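Side-chain contacts in L-lactate dehydrogenase (Trichomonas vaginalis, PDB 4UUL), which probably interconverts L-lactate and pyruvate with NAD as the cofactor and belongs to the lactate/malate dehydrogenase superfamily, whose members include malate dehydrogenases: residues Ser102-Ser105 with Val106-Asn110; Asp132-Asn135 with Cys136-Met140; Gly184-Gly187 with Glu188-Ala192; Leu320-Glu323 with Lys324-Leu328. The protein carries 1 engineered substitution. All coordinates share one frame; numbering follows the deposited sequence.

Contact 1 (Ser102-Ser105 with Val106-Asn110); sequences SSNS and VIFKN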
loop_
_atom_site.group_PDB
_atom_site.type_symbol
_atom_site.label_atom_id
_atom_site.label_comp_id
_atom_site.label_asym_id
_atom_site.label_seq_id
_atom_site.Cartn_x
_atom_site.Cartn_y
_atom_site.Cartn_z
ATOM N N SER B 102 13.136 8.083 27.799
ATOM C CA SER B 102 12.496 9.019 28.719
ATOM C C SER B 102 11.431 9.880 28.056
ATOM O O SER B 102 10.327 9.992 28.553
ATOM C CB SER B 102 13.528 9.947 29.318
ATOM O OG SER B 102 14.373 9.214 30.159
ATOM N N SER B 103 11.727 10.425 26.886
ATOM C CA SER B 103 10.769 11.322 26.275
ATOM C C SER B 103 9.508 10.529 25.896
ATOM O O SER B 103 8.365 11.001 25.987
ATOM C CB SER B 103 11.406 12.020 25.068
ATOM O OG SER B 103 11.651 11.056 24.039
ATOM N N ASN B 104 9.699 9.316 25.419
ATOM C CA ASN B 104 8.559 8.505 25.003
ATOM C C ASN B 104 7.719 7.998 26.174
ATOM O O ASN B 104 6.562 7.651 26.004
ATOM C CB ASN B 104 9.000 7.389 24.070
ATOM C CG ASN B 104 9.190 7.910 22.677
ATOM O OD1 ASN B 104 8.219 8.090 21.959
ATOM N ND2 ASN B 104 10.401 8.219 22.311
ATOM N N SER B 105 8.328 7.875 27.367
ATOM C CA SER B 105 7.606 7.333 28.484
ATOM C C SER B 105 6.346 8.152 28.769
ATOM O O SER B 105 5.312 7.585 29.067
ATOM C CB SER B 105 8.514 7.194 29.725
ATOM O OG SER B 105 8.856 8.470 30.274
ATOM N N VAL B 106 6.426 9.478 28.654
ATOM C CA VAL B 106 5.289 10.324 28.941
ATOM C C VAL B 106 4.139 10.073 27.929
ATOM O O VAL B 106 2.980 9.928 28.274
ATOM C CB VAL B 106 5.706 11.797 28.931
ATOM C CG1 VAL B 106 4.472 12.694 29.062
ATOM C CG2 VAL B 106 6.762 12.094 30.069
ATOM N N ILE B 107 4.522 10.035 26.659
ATOM C CA ILE B 107 3.597 9.784 25.555
ATOM C C ILE B 107 2.828 8.495 25.789
ATOM O O ILE B 107 1.603 8.445 25.717
ATOM C CB ILE B 107 4.398 9.679 24.236
ATOM C CG1 ILE B 107 5.083 11.018 23.925
ATOM C CG2 ILE B 107 3.517 9.231 23.091
ATOM C CD1 ILE B 107 4.215 12.226 24.089
ATOM N N PHE B 108 3.575 7.444 26.085
ATOM C CA PHE B 108 2.995 6.124 26.206
ATOM C C PHE B 108 2.236 5.926 27.527
ATOM O O PHE B 108 1.242 5.197 27.557
ATOM C CB PHE B 108 3.994 5.032 25.847
ATOM C CG PHE B 108 4.160 4.965 24.367
ATOM C CD1 PHE B 108 5.061 5.759 23.701
ATOM C CD2 PHE B 108 3.297 4.182 23.625
ATOM C CE1 PHE B 108 5.126 5.755 22.301
ATOM C CE2 PHE B 108 3.374 4.160 22.230
ATOM C CZ PHE B 108 4.264 4.963 21.580
ATOM N N LYS B 109 2.631 6.645 28.581
ATOM C CA LYS B 109 1.788 6.677 29.746
ATOM C C LYS B 109 0.422 7.272 29.365
ATOM O O LYS B 109 -0.647 6.731 29.698
ATOM C CB LYS B 109 2.465 7.522 30.847
ATOM C CG LYS B 109 1.553 7.893 32.007
ATOM C CD LYS B 109 2.290 8.582 33.142
ATOM C CE LYS B 109 1.430 8.955 34.313
ATOM N NZ LYS B 109 0.353 9.849 33.944
ATOM N N ASN B 110 0.435 8.413 28.686
ATOM C CA ASN B 110 -0.825 9.091 28.313
ATOM C C ASN B 110 -1.652 8.179 27.400
ATOM O O ASN B 110 -2.878 8.081 27.548
ATOM C CB ASN B 110 -0.521 10.383 27.584
ATOM C CG ASN B 110 0.068 11.443 28.492
ATOM O OD1 ASN B 110 0.057 11.310 29.694
ATOM N ND2 ASN B 110 0.663 12.448 27.900
#
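N104 and F108 sit one turn apart on helix 97-118, side by side and pointing the same way. Both carry the gamma carbon anti to the carbonyl carbon (chi1 -80° for N104). The amide and ring planes are 41° apart, so this is an angled contact and not a stack. OD1 of N104 lies 3.9 Å from CE1 of F108. The backbone O of N104 meets the ring at its edge, in plane, 3.3 Å from CD1 of F108. That same O also accepts the F108 N-H at 3.0 Å. K109 N bonds to S105 O at 2.9 Å. The S105 hydroxyl turns back into the helix: with chi1 at 70°, OG donates to S102 O at 2.7 Å. This gives a buried hydroxyl a partner within its own helix. The N104 amide is gripped at both ends, OD1 by M89 N and ND2 by L100 O, which fixes its rotation. The K109 amine turns off to a salt bridge with E113. The helix joins strands 82-85 and 124-127 in a beta-alpha-beta unit of the Rossmann-type domain, and N104 is a predicted NAD(+)-binding residue.

Contact 2 (Asp132-Asn135 with Cys136-Met140); sequences DNTN and CEIAM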
loop_
_atom_site.group_PDB
_atom_site.type_symbol
_atom_site.label_atom_id
_atom_site.label_comp_id
_atom_site.label_asym_id
_atom_site.label_seq_id
_atom_site.Cartn_x
_atom_site.Cartn_y
_atom_site.Cartn_z
ATOM N N ASP B 132 9.907 0.383 20.892
ATOM C CA ASP B 132 8.602 -0.235 20.939
ATOM C C ASP B 132 8.386 -1.154 22.147
ATOM O O ASP B 132 7.336 -1.084 22.779
ATOM C CB ASP B 132 8.198 -0.900 19.613
ATOM C CG ASP B 132 9.118 -1.976 19.158
ATOM O OD1 ASP B 132 10.263 -2.099 19.681
ATOM O OD2 ASP B 132 8.715 -2.682 18.234
ATOM N N ASN B 133 9.332 -2.037 22.507
ATOM C CA ASN B 133 9.079 -2.892 23.637
ATOM C C ASN B 133 8.823 -2.091 24.904
ATOM O O ASN B 133 7.925 -2.417 25.692
ATOM C CB ASN B 133 10.275 -3.817 23.944
ATOM C CG ASN B 133 10.679 -4.726 22.807
ATOM O OD1 ASN B 133 11.018 -4.259 21.702
ATOM N ND2 ASN B 133 10.737 -6.028 23.089
ATOM N N THR B 134 9.642 -1.079 25.134
ATOM C CA THR B 134 9.507 -0.292 26.360
ATOM C C THR B 134 8.278 0.623 26.311
ATOM O O THR B 134 7.544 0.697 27.301
ATOM C CB THR B 134 10.755 0.469 26.674
ATOM O OG1 THR B 134 11.760 -0.514 26.932
ATOM C CG2 THR B 134 10.601 1.387 27.883
ATOM N N ASN B 135 7.989 1.213 25.137
ATOM C CA ASN B 135 6.769 1.947 25.003
ATOM C C ASN B 135 5.547 1.082 25.300
ATOM O O ASN B 135 4.590 1.545 25.937
ATOM C CB ASN B 135 6.663 2.514 23.589
ATOM C CG ASN B 135 7.662 3.638 23.316
ATOM O OD1 ASN B 135 8.174 4.285 24.224
ATOM N ND2 ASN B 135 7.798 3.985 22.038
ATOM N N CYS B 136 5.590 -0.167 24.818
ATOM C CA CYS B 136 4.504 -1.096 25.044
ATOM C C CYS B 136 4.312 -1.382 26.549
ATOM O O CYS B 136 3.214 -1.358 27.079
ATOM C CB CYS B 136 4.758 -2.380 24.280
ATOM S SG CYS B 136 3.393 -3.567 24.291
ATOM N N GLU B 137 5.422 -1.692 27.217
ATOM C CA GLU B 137 5.374 -1.926 28.667
ATOM C C GLU B 137 4.757 -0.735 29.390
ATOM O O GLU B 137 3.937 -0.898 30.287
ATOM C CB GLU B 137 6.771 -2.217 29.167
ATOM C CG GLU B 137 6.893 -2.470 30.658
ATOM C CD GLU B 137 6.214 -3.690 31.192
ATOM O OE1 GLU B 137 6.087 -4.693 30.467
ATOM O OE2 GLU B 137 5.869 -3.680 32.426
ATOM N N ILE B 138 5.228 0.477 29.076
ATOM C CA ILE B 138 4.728 1.674 29.745
ATOM C C ILE B 138 3.234 1.842 29.470
ATOM O O ILE B 138 2.481 2.202 30.395
ATOM C CB ILE B 138 5.590 2.900 29.348
ATOM C CG1 ILE B 138 7.039 2.761 29.884
ATOM C CG2 ILE B 138 4.967 4.185 29.812
ATOM C CD1 ILE B 138 7.171 2.683 31.409
ATOM N N ALA B 139 2.815 1.712 28.211
ATOM C CA ALA B 139 1.383 1.878 27.940
ATOM C C ALA B 139 0.571 0.879 28.730
ATOM O O ALA B 139 -0.432 1.256 29.378
ATOM C CB ALA B 139 1.104 1.729 26.478
ATOM N N MET B 140 1.028 -0.369 28.759
ATOM C CA MET B 140 0.311 -1.406 29.485
ATOM C C MET B 140 0.240 -1.098 30.983
ATOM O O MET B 140 -0.823 -1.256 31.595
ATOM C CB MET B 140 0.996 -2.738 29.216
ATOM C CG MET B 140 0.390 -3.901 29.978
ATOM S SD MET B 140 1.230 -5.475 29.720
ATOM C CE MET B 140 2.888 -5.124 30.200
#
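T134 and I138 meet one turn apart on helix 132-141, and their backbone bond is nearly straight. I138 N donates to T134 O at 2.9 Å, with 169° at the hydrogen. I138 CG1, anti to its own carbonyl carbon (chi1 -66°), also rests on T134 O at 3.3 Å. The tight part of the contact is the backbone ladder and the beta carbons lying on it. C136 N reaches D132 O at 2.8 Å, and C136 CB lies 3.3 Å from that same D132 O. A139 N bonds to N135 O at 2.9 Å. The looser part is the side-chain level, where T134 CG2 and I138 CG1 only just meet at 4.3 Å. Every touching residue is buried all the same, and the helix becomes more exposed only at M140. E137 bends at chi2 and turns off the helix toward K324, a long and weak ion pair. Buried amides find partners elsewhere: N133 ND2 on the carbonyls of V284 and G184, and N135 ND2 on G129 O. The helix links strands 124-127 and 151-153 in a beta-alpha-beta unit of the Rossmann-type domain, and D132 at its start contacts NADH in another structure of this protein.

Contact 3 (Gly184-Gly187 with Glu188-Ala192); sequences GNHG and ESMVA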
loop_
_atom_site.group_PDB
_atom_site.type_symbol
_atom_site.label_atom_id
_atom_site.label_comp_id
_atom_site.label_asym_id
_atom_site.label_seq_id
_atom_site.Cartn_x
_atom_site.Cartn_y
_atom_site.Cartn_z
ATOM N N GLY B 184 13.697 -10.906 22.072
ATOM C CA GLY B 184 14.133 -9.893 23.010
ATOM C C GLY B 184 13.717 -8.503 22.632
ATOM O O GLY B 184 12.569 -8.244 22.235
ATOM N N ASN B 185 14.658 -7.590 22.787
ATOM C CA ASN B 185 14.461 -6.153 22.528
ATOM C C ASN B 185 14.764 -5.835 21.077
ATOM O O ASN B 185 15.451 -6.520 20.417
ATOM C CB ASN B 185 15.405 -5.346 23.422
ATOM C CG ASN B 185 14.977 -3.908 23.615
ATOM O OD1 ASN B 185 13.904 -3.497 23.101
ATOM N ND2 ASN B 185 15.817 -3.114 24.297
ATOM N N HIS B 186 14.344 -4.670 20.650
ATOM C CA HIS B 186 15.044 -3.918 19.516
ATOM C C HIS B 186 16.314 -3.299 19.970
ATOM O O HIS B 186 16.665 -3.377 21.155
ATOM C CB HIS B 186 14.152 -2.874 18.948
ATOM C CG HIS B 186 13.239 -3.494 17.935
ATOM N ND1 HIS B 186 11.880 -3.569 18.096
ATOM C CD2 HIS B 186 13.506 -4.139 16.769
ATOM C CE1 HIS B 186 11.338 -4.139 17.033
ATOM N NE2 HIS B 186 12.313 -4.581 16.263
ATOM N N GLY B 187 17.026 -2.669 19.084
ATOM C CA GLY B 187 18.287 -2.043 19.394
ATOM C C GLY B 187 19.358 -3.053 19.324
ATOM O O GLY B 187 19.182 -4.187 18.800
ATOM N N GLU B 188 20.468 -2.642 19.903
ATOM C CA GLU B 188 21.694 -3.368 19.888
ATOM C C GLU B 188 21.550 -4.752 20.452
ATOM O O GLU B 188 22.299 -5.598 20.034
ATOM C CB GLU B 188 22.776 -2.573 20.644
ATOM C CG GLU B 188 23.196 -1.276 19.946
ATOM C CD GLU B 188 24.309 -0.536 20.666
ATOM O OE1 GLU B 188 24.773 -1.021 21.724
ATOM O OE2 GLU B 188 24.716 0.531 20.168
ATOM N N SER B 189 20.640 -4.997 21.405
ATOM C CA SER B 189 20.597 -6.281 22.045
ATOM C C SER B 189 19.712 -7.323 21.368
ATOM O O SER B 189 19.616 -8.444 21.816
ATOM C CB SER B 189 20.203 -6.171 23.526
ATOM O OG SER B 189 18.840 -5.927 23.669
ATOM N N MET B 190 18.999 -6.961 20.299
ATOM C CA MET B 190 18.099 -7.882 19.625
ATOM C C MET B 190 18.855 -9.138 19.237
ATOM O O MET B 190 20.005 -9.099 18.797
ATOM C CB MET B 190 17.600 -7.254 18.362
ATOM C CG MET B 190 16.436 -7.913 17.706
ATOM S SD MET B 190 15.857 -7.053 16.222
ATOM C CE MET B 190 17.278 -7.176 15.143
ATOM N N VAL B 191 18.179 -10.279 19.372
ATOM C CA VAL B 191 18.788 -11.567 19.074
ATOM C C VAL B 191 18.192 -12.102 17.756
ATOM O O VAL B 191 17.036 -12.546 17.730
ATOM C CB VAL B 191 18.539 -12.580 20.207
ATOM C CG1 VAL B 191 19.361 -13.821 19.883
ATOM C CG2 VAL B 191 18.912 -12.007 21.557
ATOM N N ALA B 192 18.968 -12.062 16.677
ATOM C CA ALA B 192 18.540 -12.634 15.388
ATOM C C ALA B 192 19.095 -14.073 15.390
ATOM O O ALA B 192 20.275 -14.327 15.096
ATOM C CB ALA B 192 19.077 -11.790 14.232
HETATM O O HOH W 1 19.066 -2.823 22.653
#
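M190 N donates to G187 O, the direct hydrogen bond between segments 184-187 and 188-192. It is 3.2 Å long and straight at the hydrogen (168°), but the donor stands above the carbonyl plane, 49° out of it. This bond closes a type I beta turn, G187-M190, between strands 177-183 and 191-193, neighbours in the antiparallel sheet of the C-terminal domain. A water makes a second link. It donates to H186 O at 2.9 Å and accepts from S189 N at 3.0 Å. H186, the predicted proton acceptor, lies just before the turn. Its ring is held at both nitrogens, ND1 by D132 and NE2 by D158. A sulfur-aromatic contact is tentative, because it rests on one of two M190 conformers. In that conformer M190 SD lies 3.8 Å from H186 CD2, oblique to the ring, and the two side chains run alongside each other. Close packing makes up the rest. M190 CB lies 3.1 Å from N185 O. S189 OG lies 3.5 Å from N185 CB; its chi1 of 75° swings OG back toward N185. Two side chains, N185 through ND2 and S189 through OG, are tied to the same atom, D319 OD2 on helix 307-337. M190 packs against F222 and I225 of helix 214-236.

Contact 4 (Leu320-Glu323 with Lys324-Leu328); sequences LFHE and KEIAL
The H322 and I326 side chains run at a slant to each other, one turn apart on helix 307-337. The isoleucine comes over one face of the imidazole. I326 CG1 stands 4.0 Å above the plane of the H322 ring, nearer the ring's margin than its centre, and makes a CH-pi contact with the ring centroid at 4.2 Å. The closest side-chain approach is I326 CD1 to H322 NE2, 3.6 Å. The torsions bring the two together. In H322 a chi1 of -175° places the ring beside its own carbonyl, and I326 comes to it from the following turn. I326 puts CG1 opposite its carbonyl carbon (chi1 -69°), on the side of H322. E325 lies at the edge of the same ring, near its plane. Its OE2 is 4.4 Å from H322 ND1, too far for a contact, and E325 also touches a crystal neighbour, so the lattice may influence its position. Beneath the side chains the helix ladder is regular. I326 N bonds to H322 O at 3.0 Å, and A327 N to E323 O at 3.0 Å. E323 and K324 leave this pair and point elsewhere. The buried E323 carboxylate is held at both oxygens, OE1 by T134 and OE2 by a salt bridge with R97 and a weak bond from N185, while K324 runs fully extended to G282 O. L320, A327 and L328 pack against helix 132-141, through N133, T134 and I138. Helix 97-118 lies against E323, I326 and A327 through I101, S102 and S105.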
loop_
_atom_site.group_PDB
_atom_site.type_symbol
_atom_site.label_atom_id
_atom_site.label_comp_id
_atom_site.label_asym_id
_atom_site.label_seq_id
_atom_site.Cartn_x
_atom_site.Cartn_y
_atom_site.Cartn_z
ATOM N N LEU B 320 16.195 -4.966 28.618
ATOM C CA LEU B 320 14.794 -4.544 28.740
ATOM C C LEU B 320 14.442 -4.099 30.131
ATOM O O LEU B 320 13.729 -3.109 30.284
ATOM C CB LEU B 320 13.884 -5.658 28.278
ATOM C CG LEU B 320 13.793 -5.803 26.765
ATOM C CD1 LEU B 320 13.348 -7.218 26.409
ATOM C CD2 LEU B 320 12.865 -4.773 26.203
ATOM N N PHE B 321 14.930 -4.795 31.154
ATOM C CA PHE B 321 14.614 -4.370 32.504
ATOM C C PHE B 321 15.244 -2.998 32.772
ATOM O O PHE B 321 14.683 -2.157 33.483
ATOM C CB PHE B 321 15.047 -5.435 33.548
ATOM C CG PHE B 321 14.005 -6.507 33.701
ATOM C CD1 PHE B 321 12.898 -6.324 34.524
ATOM C CD2 PHE B 321 14.084 -7.665 32.946
ATOM C CE1 PHE B 321 11.892 -7.271 34.639
ATOM C CE2 PHE B 321 13.067 -8.616 33.003
ATOM C CZ PHE B 321 11.998 -8.434 33.866
ATOM N N HIS B 322 16.435 -2.781 32.255
ATOM C CA HIS B 322 17.092 -1.477 32.390
ATOM C C HIS B 322 16.307 -0.361 31.685
ATOM O O HIS B 322 16.130 0.717 32.247
ATOM C CB HIS B 322 18.504 -1.569 31.867
ATOM C CG HIS B 322 19.259 -0.322 32.072
ATOM N ND1 HIS B 322 19.391 0.265 33.310
ATOM C CD2 HIS B 322 19.885 0.493 31.198
ATOM C CE1 HIS B 322 20.061 1.390 33.188
ATOM N NE2 HIS B 322 20.395 1.541 31.923
ATOM N N GLU B 323 15.838 -0.598 30.475
ATOM C CA GLU B 323 15.065 0.419 29.794
ATOM C C GLU B 323 13.793 0.775 30.574
ATOM O O GLU B 323 13.381 1.932 30.671
ATOM C CB GLU B 323 14.652 0.025 28.384
ATOM C CG GLU B 323 15.796 -0.161 27.403
ATOM C CD GLU B 323 15.312 -0.184 25.958
ATOM O OE1 GLU B 323 14.079 -0.100 25.702
ATOM O OE2 GLU B 323 16.149 -0.257 25.065
ATOM N N LYS B 324 13.159 -0.259 31.119
ATOM C CA LYS B 324 11.974 -0.070 31.932
ATOM C C LYS B 324 12.292 0.830 33.123
ATOM O O LYS B 324 11.527 1.722 33.447
ATOM C CB LYS B 324 11.423 -1.439 32.381
ATOM C CG LYS B 324 10.213 -1.344 33.269
ATOM C CD LYS B 324 9.747 -2.710 33.708
ATOM C CE LYS B 324 8.587 -2.680 34.648
ATOM N NZ LYS B 324 8.246 -4.032 35.179
ATOM N N GLU B 325 13.385 0.526 33.814
ATOM C CA GLU B 325 13.811 1.344 34.916
ATOM C C GLU B 325 14.027 2.811 34.508
ATOM O O GLU B 325 13.655 3.737 35.222
ATOM C CB GLU B 325 15.104 0.764 35.496
ATOM C CG GLU B 325 15.682 1.516 36.707
ATOM C CD GLU B 325 17.027 0.873 37.106
ATOM O OE1 GLU B 325 17.097 -0.378 37.172
ATOM O OE2 GLU B 325 18.010 1.607 37.264
ATOM N N ILE B 326 14.644 3.027 33.355
ATOM C CA ILE B 326 14.882 4.394 32.898
ATOM C C ILE B 326 13.551 5.119 32.705
ATOM O O ILE B 326 13.374 6.254 33.114
ATOM C CB ILE B 326 15.679 4.400 31.546
ATOM C CG1 ILE B 326 17.121 3.922 31.766
ATOM C CG2 ILE B 326 15.633 5.801 30.894
ATOM C CD1 ILE B 326 17.861 3.639 30.490
ATOM N N ALA B 327 12.599 4.457 32.045
ATOM C CA ALA B 327 11.305 5.045 31.727
ATOM C C ALA B 327 10.556 5.353 33.008
ATOM O O ALA B 327 10.061 6.467 33.179
ATOM C CB ALA B 327 10.480 4.086 30.855
ATOM N N LEU B 328 10.497 4.376 33.926
ATOM C CA LEU B 328 9.773 4.600 35.185
ATOM C C LEU B 328 10.434 5.666 36.055
ATOM O O LEU B 328 9.760 6.494 36.633
ATOM C CB LEU B 328 9.568 3.293 35.959
ATOM C CG LEU B 328 8.606 2.313 35.274
ATOM C CD1 LEU B 328 8.528 1.042 36.084
ATOM C CD2 LEU B 328 7.209 2.870 35.107
#

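Overall arrangement
Contacts 1, 2 and 4 come from three helices that pack together. Contacts 1 and 2 have centres 9 Å apart and touch where F108 CE1 lies 3.2 Å from N135 ND2. Contacts 2 and 4, 10 Å apart by centres, share a probable hydrogen bond, T134 OG1 to E323 OE1 at 2.7 Å. Contacts 1 and 4 meet where S102 OG lies 3.7 Å from I326 CG2. Contacts 3 and 4 are joined by a weak hydrogen bond, N185 ND2 to E323 OE2 at 3.0 Å. Contact 1 stays about 12 Å from contact 3 at the nearest atoms. Contact 2 touches both, reaching N104 through N135 and the predicted catalytic H186 through D132, whose OD1 lies 2.7 Å from H186 ND1.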